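Local structure of endo-1,4-beta-mannanase (Eisenia fetida, 5Y6T) at residues F312-A315 / Y316-Y320; A233-Q237 / F238-N242. The protein probably hydrolyses internal beta-1,4-mannosidic bonds in mannans as a glycoside hydrolase family 5 endo-beta-mannanase. All coordinates share one frame; numbering follows the deposited sequence.

Contact 1: F312-A315 / Y316-Y320; sequences FDWA and YTQGY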
loop_
_atom_site.group_PDB
_atom_site.type_symbol
_atom_site.label_atom_id
_atom_site.label_comp_id
_atom_site.label_asym_id
_atom_site.label_seq_id
_atom_site.Cartn_x
_atom_site.Cartn_y
_atom_site.Cartn_z
ATOM N N PHE A 312 -11.610 0.043 -13.560
ATOM C CA PHE A 312 -11.686 -1.295 -12.912
ATOM C C PHE A 312 -11.691 -2.402 -13.939
ATOM O O PHE A 312 -11.001 -3.458 -13.745
ATOM C CB PHE A 312 -12.896 -1.454 -12.040
ATOM C CG PHE A 312 -12.737 -0.824 -10.670
ATOM C CD1 PHE A 312 -13.045 0.504 -10.457
ATOM C CD2 PHE A 312 -12.361 -1.620 -9.591
ATOM C CE1 PHE A 312 -12.919 1.084 -9.194
ATOM C CE2 PHE A 312 -12.191 -1.058 -8.319
ATOM C CZ PHE A 312 -12.531 0.281 -8.088
ATOM N N ASP A 313 -12.377 -2.186 -15.057
ATOM C CA ASP A 313 -12.410 -3.199 -16.096
ATOM C C ASP A 313 -10.997 -3.489 -16.656
ATOM O O ASP A 313 -10.651 -4.616 -16.922
ATOM C CB ASP A 313 -13.404 -2.844 -17.247
ATOM C CG ASP A 313 -13.683 -4.052 -18.134
ATOM O OD1 ASP A 313 -14.450 -4.946 -17.670
ATOM O OD2 ASP A 313 -13.040 -4.176 -19.210
ATOM N N TRP A 314 -10.241 -2.451 -16.910
ATOM C CA TRP A 314 -8.916 -2.558 -17.476
ATOM C C TRP A 314 -8.059 -3.363 -16.509
ATOM O O TRP A 314 -7.360 -4.251 -16.896
ATOM C CB TRP A 314 -8.327 -1.179 -17.699
ATOM C CG TRP A 314 -6.960 -1.240 -18.305
ATOM C CD1 TRP A 314 -5.764 -1.246 -17.673
ATOM C CD2 TRP A 314 -6.675 -1.378 -19.707
ATOM N NE1 TRP A 314 -4.737 -1.421 -18.580
ATOM C CE2 TRP A 314 -5.287 -1.468 -19.845
ATOM C CE3 TRP A 314 -7.498 -1.435 -20.873
ATOM C CZ2 TRP A 314 -4.639 -1.577 -21.127
ATOM C CZ3 TRP A 314 -6.872 -1.556 -22.131
ATOM C CH2 TRP A 314 -5.442 -1.673 -22.235
ATOM N N ALA A 315 -8.116 -3.026 -15.211
ATOM C CA ALA A 315 -7.268 -3.701 -14.231
ATOM C C ALA A 315 -7.541 -5.216 -14.240
ATOM O O ALA A 315 -6.639 -6.039 -14.216
ATOM C CB ALA A 315 -7.538 -3.153 -12.868
ATOM N N TYR A 316 -8.824 -5.547 -14.286
ATOM C CA TYR A 316 -9.307 -6.929 -14.202
ATOM C C TYR A 316 -8.917 -7.747 -15.423
ATOM O O TYR A 316 -8.585 -8.936 -15.314
ATOM C CB TYR A 316 -10.823 -6.992 -13.931
ATOM C CG TYR A 316 -11.274 -8.400 -13.670
ATOM C CD1 TYR A 316 -11.122 -8.972 -12.386
ATOM C CD2 TYR A 316 -11.837 -9.139 -14.653
ATOM C CE1 TYR A 316 -11.490 -10.285 -12.126
ATOM C CE2 TYR A 316 -12.250 -10.441 -14.410
ATOM C CZ TYR A 316 -12.050 -11.025 -13.147
ATOM O OH TYR A 316 -12.415 -12.318 -12.862
ATOM N N THR A 317 -8.964 -7.112 -16.583
ATOM C CA THR A 317 -8.835 -7.846 -17.826
ATOM C C THR A 317 -7.437 -7.799 -18.461
ATOM O O THR A 317 -7.176 -8.549 -19.370
ATOM C CB THR A 317 -9.837 -7.305 -18.856
ATOM O OG1 THR A 317 -9.597 -5.921 -19.118
ATOM C CG2 THR A 317 -11.273 -7.520 -18.367
ATOM N N GLN A 318 -6.585 -6.912 -17.987
ATOM C CA GLN A 318 -5.270 -6.689 -18.634
ATOM C C GLN A 318 -4.120 -7.042 -17.688
ATOM O O GLN A 318 -2.993 -6.481 -17.843
ATOM C CB GLN A 318 -5.207 -5.222 -19.070
ATOM C CG GLN A 318 -6.251 -4.912 -20.157
ATOM C CD GLN A 318 -5.991 -5.701 -21.429
ATOM O OE1 GLN A 318 -4.874 -6.024 -21.722
ATOM N NE2 GLN A 318 -7.054 -5.991 -22.204
ATOM N N GLY A 319 -4.351 -7.971 -16.769
ATOM C CA GLY A 319 -3.185 -8.658 -16.118
ATOM C C GLY A 319 -2.814 -8.212 -14.708
ATOM O O GLY A 319 -1.839 -8.704 -14.122
ATOM N N TYR A 320 -3.623 -7.329 -14.124
ATOM C CA TYR A 320 -3.355 -6.823 -12.756
ATOM C C TYR A 320 -4.030 -7.700 -11.705
ATOM O O TYR A 320 -4.975 -8.431 -11.983
ATOM C CB TYR A 320 -3.754 -5.352 -12.631
ATOM C CG TYR A 320 -3.025 -4.468 -13.606
ATOM C CD1 TYR A 320 -3.475 -4.307 -14.918
ATOM C CD2 TYR A 320 -1.793 -3.928 -13.303
ATOM C CE1 TYR A 320 -2.775 -3.568 -15.861
ATOM C CE2 TYR A 320 -1.097 -3.204 -14.208
ATOM C CZ TYR A 320 -1.564 -3.012 -15.496
ATOM O OH TYR A 320 -0.812 -2.306 -16.374
HETATM O O HOH W 1 -10.911 -3.076 -20.247
#
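In the last turn of helix 308-317, on the outside of the (beta/alpha)8 barrel usual for family 5 glycosidases, Trp314 and Gln318 meet ring to methylene. The indole leans toward the helix's C-terminal end, CG anti to the backbone N (chi1 -179°), and Gln318 CG settles over the middle of its six-membered ring, 3.5 Å from the ring centroid: a CH-pi contact almost along the ring normal. A bend at chi2 of Gln318 (-63°) keeps its amide above the same ring, one layer beyond CG, its plane 26° from that of the indole. Tyr320 CE1 comes obliquely to the pyrrole end, 4.0 Å from Trp314 NE1. The two rings are tethered together, since Trp314 NE1 and Tyr320 OH both bond to Val282 O, which should hold the indole against rotation.

Thr317 grips the carbonyl of Asp313 twice. Its OG1 bonds to Asp313 O at 2.8 Å and its N does so at 3.0 Å, the two reaching that oxygen from opposite faces of the carbonyl plane. Asp313 OD1 turns to His347, while a water donates to Asp313 OD2 and, weakly, to Thr317 OG1.

Gln318 leaves helical backbone angles, yet its N still makes the last i+4 bond, to Trp314 O at 3.0 Å. Gly319 then takes a positive phi, and an i+5 bond closes the helix end over it: Tyr320 N to Ala315 O, 3.3 Å. That same Ala315 O also lies at the edge of the Tyr320 ring, in its plane, 3.7 Å from Tyr320 CD1.

Contact 2: A233-Q237 / F238-N242; sequences AQTDQ and FGWRN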
loop_
_atom_site.group_PDB
_atom_site.type_symbol
_atom_site.label_atom_id
_atom_site.label_comp_id
_atom_site.label_asym_id
_atom_site.label_seq_id
_atom_site.Cartn_x
_atom_site.Cartn_y
_atom_site.Cartn_z
ATOM N N ALA A 233 8.726 4.105 -11.062
ATOM C CA ALA A 233 9.595 3.487 -10.096
ATOM C C ALA A 233 9.410 1.980 -9.858
ATOM O O ALA A 233 10.062 1.416 -8.949
ATOM C CB ALA A 233 9.437 4.234 -8.779
ATOM N N GLN A 234 8.568 1.330 -10.680
ATOM C CA GLN A 234 8.297 -0.086 -10.504
ATOM C C GLN A 234 8.299 -0.864 -11.791
ATOM O O GLN A 234 7.586 -1.837 -11.930
ATOM C CB GLN A 234 7.018 -0.276 -9.711
ATOM C CG GLN A 234 7.287 -0.186 -8.225
ATOM C CD GLN A 234 6.165 -0.627 -7.291
ATOM O OE1 GLN A 234 5.495 -1.584 -7.568
ATOM N NE2 GLN A 234 6.070 0.019 -6.099
ATOM N N THR A 235 9.102 -0.409 -12.762
ATOM C CA THR A 235 9.308 -1.252 -13.959
ATOM C C THR A 235 10.713 -0.908 -14.497
ATOM O O THR A 235 11.059 0.273 -14.472
ATOM C CB THR A 235 8.202 -1.163 -15.044
ATOM O OG1 THR A 235 8.471 -2.070 -16.107
ATOM C CG2 THR A 235 8.028 0.239 -15.662
ATOM N N ASP A 236 11.404 -1.913 -15.041
ATOM C CA ASP A 236 12.632 -1.682 -15.826
ATOM C C ASP A 236 12.334 -1.529 -17.331
ATOM O O ASP A 236 13.257 -1.363 -18.155
ATOM C CB ASP A 236 13.632 -2.810 -15.501
ATOM C CG ASP A 236 14.056 -2.749 -14.084
ATOM O OD1 ASP A 236 14.506 -1.659 -13.725
ATOM O OD2 ASP A 236 13.911 -3.735 -13.341
ATOM N N GLN A 237 11.060 -1.550 -17.706
ATOM C CA GLN A 237 10.640 -1.336 -19.072
ATOM C C GLN A 237 10.260 0.144 -19.249
ATOM O O GLN A 237 10.277 0.923 -18.291
ATOM C CB GLN A 237 9.436 -2.215 -19.414
ATOM C CG GLN A 237 9.763 -3.732 -19.402
ATOM C CD GLN A 237 10.780 -4.167 -20.440
ATOM O OE1 GLN A 237 11.672 -5.002 -20.184
ATOM N NE2 GLN A 237 10.632 -3.656 -21.613
ATOM N N PHE A 238 10.026 0.538 -20.500
ATOM C CA PHE A 238 9.562 1.880 -20.864
ATOM C C PHE A 238 10.519 3.011 -20.485
ATOM O O PHE A 238 10.105 4.178 -20.390
ATOM C CB PHE A 238 8.160 2.192 -20.258
ATOM C CG PHE A 238 7.062 1.281 -20.697
ATOM C CD1 PHE A 238 6.447 1.465 -21.950
ATOM C CD2 PHE A 238 6.608 0.280 -19.881
ATOM C CE1 PHE A 238 5.424 0.624 -22.351
ATOM C CE2 PHE A 238 5.560 -0.538 -20.251
ATOM C CZ PHE A 238 4.979 -0.372 -21.499
ATOM N N GLY A 239 11.787 2.676 -20.276
ATOM C CA GLY A 239 12.776 3.666 -19.865
ATOM C C GLY A 239 12.799 3.975 -18.407
ATOM O O GLY A 239 13.498 4.889 -17.943
ATOM N N TRP A 240 12.010 3.234 -17.625
ATOM C CA TRP A 240 11.888 3.476 -16.197
ATOM C C TRP A 240 12.837 2.612 -15.400
ATOM O O TRP A 240 13.657 1.914 -15.983
ATOM C CB TRP A 240 10.433 3.318 -15.704
ATOM C CG TRP A 240 9.432 4.166 -16.498
ATOM C CD1 TRP A 240 8.296 3.690 -17.096
ATOM C CD2 TRP A 240 9.472 5.575 -16.773
ATOM N NE1 TRP A 240 7.626 4.724 -17.702
ATOM C CE2 TRP A 240 8.336 5.885 -17.541
ATOM C CE3 TRP A 240 10.354 6.635 -16.403
ATOM C CZ2 TRP A 240 8.051 7.182 -17.994
ATOM C CZ3 TRP A 240 10.049 7.933 -16.847
ATOM C CH2 TRP A 240 8.900 8.190 -17.622
ATOM N N ARG A 241 12.743 2.596 -14.076
ATOM C CA ARG A 241 13.491 1.651 -13.283
ATOM C C ARG A 241 12.608 1.111 -12.153
ATOM O O ARG A 241 11.779 1.835 -11.582
ATOM C CB ARG A 241 14.713 2.366 -12.679
ATOM C CG ARG A 241 15.542 1.514 -11.689
ATOM C CD ARG A 241 16.932 2.086 -11.442
ATOM N NE ARG A 241 17.722 1.980 -12.661
ATOM C CZ ARG A 241 18.524 2.919 -13.179
ATOM N NH1 ARG A 241 18.707 4.046 -12.565
ATOM N NH2 ARG A 241 19.135 2.713 -14.331
ATOM N N ASN A 242 12.835 -0.111 -11.789
ATOM C CA ASN A 242 12.154 -0.724 -10.652
ATOM C C ASN A 242 13.010 -0.705 -9.385
ATOM O O ASN A 242 13.993 -1.462 -9.250
ATOM C CB ASN A 242 11.685 -2.142 -10.991
ATOM C CG ASN A 242 10.784 -2.726 -9.923
ATOM O OD1 ASN A 242 10.667 -2.225 -8.823
ATOM N ND2 ASN A 242 10.117 -3.801 -10.269
HETATM O O HOH W 2 11.550 -5.047 -12.836
HETATM O O HOH W 3 15.612 -2.656 -11.156
HETATM O O HOH W 4 13.475 0.371 -20.221
HETATM O O HOH W 5 16.035 -0.271 -15.442
HETATM O O HOH W 6 10.124 -1.046 -22.863
#
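With CG beside its own backbone N (chi1 -65°), Asp236 brings OD1 to the backbone of Asn242, whose own CG, anti to its N (chi1 -171°), lays the amide beside Gln234. Asn242 N bonds to Asp236 OD1 at 3.0 Å and nearly straight (165°), but from above the carboxylate plane. A water donates both to Asp236 OD1 and to Trp240 O. A further water joins Asp236 OD2 to Asn242 ND2, so the carboxylate ties the two arms of the loop together directly and through solvent; Asn242 OD1 accepts from Tyr244 N.

On the other flank, Thr235 CG2 lies at the edge of the Trp240 indole, 3.7 Å from Trp240 CD1. Thr235 OG1 accepts from Gln237 N at 3.1 Å, an ST turn, and also bonds to Tyr287 O. Trp240 NE1, beside CD1, is hydrogen-bonded to Ser277 OG.

At the tip, Trp240 N bonds to Gln237 O at 3.0 Å, and Phe238 and Gly239 both have positive phi. A water linking Asp236 O to Gly239 N backs up this closure, which is that of a type I' beta turn at the tip of the loop between strand 223-228 and helix 246-253.

In the fold
Contact 2 closes well before contact 1 opens in the chain. Their centres are 20 Å apart and their nearest atoms about 8 Å, with no touch between them. The intervening segment around 277-287 serves both: Ser277 and Tyr287 O bond to side chains of contact 2, whereas Val282 O and Tyr287 meet side chains of contact 1. Loop 233-242 follows strand 223-228 and so lies at the C-terminal rim of the barrel, the side that carries the active site in family 5 enzymes. Contact 1 belongs to the outer layer instead, where helix 308-317 packs on strands 293-297 and 322-325; strand 293-297 is probably the one that ends in the catalytic nucleophile in family 5 barrels.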